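Local coordinates for protein HTH-type transcriptional repressor PhnF (PDB 3F8M) that represses the phnDCE operon for phosphate uptake when phosphate is available in the cell, acting as a DNA-binding transcription factor, at residues 103-108 with 132-137. Residues are numbered along the deposited sequence; the frame is centred on the assembly and turned at random. Where two conformers were deposited one is given.
Sequences ILVAWS and ERVLTT
Val105 points across the strand pair at Glu132 and Val134. Val105 CB lies 3.2 Å from Glu132 O. Val105 CG1, anti to the backbone N (chi1 174°), passes 3.9 Å from Glu132 OE1, which forms a salt bridge with Arg193, while Glu132 OE2 hydrogen-bonds Thr146. Val105 CG2, beside the backbone N, meets Val134 CG2 as the two side chains cross obliquely; their 3.4 Å is shorter than usual van der Waals contact, but Val134 has two conformers, so the closeness is doubtful. The position of Val105 follows from a classic beta bulge between antiparallel strands 100-111 and 127-137 of the UTRA domain: Val105 and Ala106 both lie opposite Glu132, and psi of Val105 is -61°. Glu132 O therefore accepts two hydrogen bonds, from Val105 N at 2.8 Å and Ala106 N at 3.2 Å, both donors on the same face of the carbonyl plane and tilted about 30° from it. On the Ile103 side of the bulge the pairing is regular, and Ile103 N to Val134 O (2.8 Å) lies in the carbonyl plane. On the face carrying Leu104, Arg133 CB rests 3.4 Å from Ile103 O; Arg133 NE makes a salt bridge to Glu145, and Arg133 NH2 hydrogen-bonds the carbonyl oxygens of His163 and Ala165.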
# COMPACT_ATOMS: atom_id res chain seq x y z
N ILE A 103 21.13 6.09 5.22
CA ILE A 103 22.41 5.60 5.73
C ILE A 103 22.83 4.35 4.95
O ILE A 103 22.03 3.44 4.75
CB ILE A 103 22.29 5.23 7.22
CG1 ILE A 103 22.06 6.52 8.03
CG2 ILE A 103 23.56 4.49 7.71
CD1 ILE A 103 21.46 6.25 9.43
N LEU A 104 24.09 4.33 4.50
CA LEU A 104 24.60 3.18 3.78
C LEU A 104 24.64 2.00 4.74
O LEU A 104 25.24 2.09 5.82
CB LEU A 104 26.04 3.47 3.29
CG LEU A 104 26.76 2.26 2.64
CD1 LEU A 104 25.98 1.77 1.39
CD2 LEU A 104 28.25 2.60 2.32
N VAL A 105 24.02 0.90 4.37
CA VAL A 105 24.25 -0.37 5.05
C VAL A 105 25.45 -1.08 4.39
O VAL A 105 26.50 -1.33 5.04
CB VAL A 105 22.98 -1.24 4.98
CG1 VAL A 105 23.20 -2.64 5.54
CG2 VAL A 105 21.85 -0.56 5.69
N ALA A 106 25.33 -1.38 3.11
CA ALA A 106 26.45 -2.03 2.40
C ALA A 106 26.22 -2.02 0.89
O ALA A 106 25.08 -2.05 0.42
CB ALA A 106 26.60 -3.45 2.87
N TRP A 107 27.33 -1.98 0.14
CA TRP A 107 27.33 -2.36 -1.25
C TRP A 107 27.71 -3.85 -1.26
O TRP A 107 28.58 -4.27 -0.49
CB TRP A 107 28.38 -1.57 -2.04
CG TRP A 107 28.14 -0.06 -2.20
CD1 TRP A 107 28.69 0.93 -1.46
CD2 TRP A 107 27.36 0.56 -3.20
NE1 TRP A 107 28.28 2.15 -1.92
CE2 TRP A 107 27.44 1.96 -2.99
CE3 TRP A 107 26.56 0.08 -4.26
CZ2 TRP A 107 26.79 2.90 -3.80
CZ3 TRP A 107 25.89 1.01 -5.08
CH2 TRP A 107 26.03 2.42 -4.85
N SER A 108 27.06 -4.63 -2.12
CA SER A 108 27.37 -6.06 -2.33
C SER A 108 27.53 -6.32 -3.83
O SER A 108 26.81 -5.75 -4.65
CB SER A 108 26.30 -7.00 -1.78
OG SER A 108 26.15 -6.80 -0.38
N GLU A 132 22.33 -1.44 -0.31
CA GLU A 132 21.37 -1.52 0.82
C GLU A 132 21.55 -0.33 1.70
O GLU A 132 22.68 0.06 2.03
CB GLU A 132 21.61 -2.73 1.68
CG GLU A 132 21.01 -3.98 1.20
CD GLU A 132 20.52 -4.89 2.37
OE1 GLU A 132 21.30 -5.16 3.32
OE2 GLU A 132 19.38 -5.37 2.26
N ARG A 133 20.44 0.31 2.04
CA ARG A 133 20.46 1.53 2.83
C ARG A 133 19.25 1.47 3.78
O ARG A 133 18.23 0.84 3.47
CB ARG A 133 20.30 2.75 1.94
CG ARG A 133 21.53 2.99 1.01
CD ARG A 133 21.47 4.31 0.28
NE ARG A 133 20.33 4.54 -0.59
CZ ARG A 133 20.21 5.64 -1.34
NH1 ARG A 133 19.14 5.81 -2.10
NH2 ARG A 133 21.14 6.57 -1.30
N VAL A 134 19.41 2.17 4.90
CA VAL A 134 18.31 2.43 5.84
C VAL A 134 17.84 3.88 5.66
O VAL A 134 18.65 4.81 5.57
CB VAL A 134 18.77 2.19 7.30
CG1 VAL A 134 17.68 2.53 8.31
CG2 VAL A 134 19.25 0.75 7.50
N LEU A 135 16.53 4.07 5.62
CA LEU A 135 15.91 5.38 5.52
C LEU A 135 15.52 5.81 6.94
O LEU A 135 15.09 4.97 7.75
CB LEU A 135 14.65 5.25 4.66
CG LEU A 135 14.82 4.76 3.20
CD1 LEU A 135 13.53 4.81 2.34
CD2 LEU A 135 15.98 5.47 2.44
N THR A 136 15.66 7.10 7.23
CA THR A 136 15.45 7.62 8.61
C THR A 136 14.63 8.88 8.52
O THR A 136 14.59 9.55 7.49
CB THR A 136 16.77 8.02 9.28
OG1 THR A 136 17.39 9.09 8.50
CG2 THR A 136 17.71 6.86 9.32
N THR A 137 13.93 9.18 9.60
CA THR A 137 13.31 10.49 9.76
C THR A 137 13.39 10.89 11.23
O THR A 137 13.07 10.09 12.10
CB THR A 137 11.85 10.50 9.29
OG1 THR A 137 11.29 11.80 9.47
CG2 THR A 137 11.01 9.49 10.04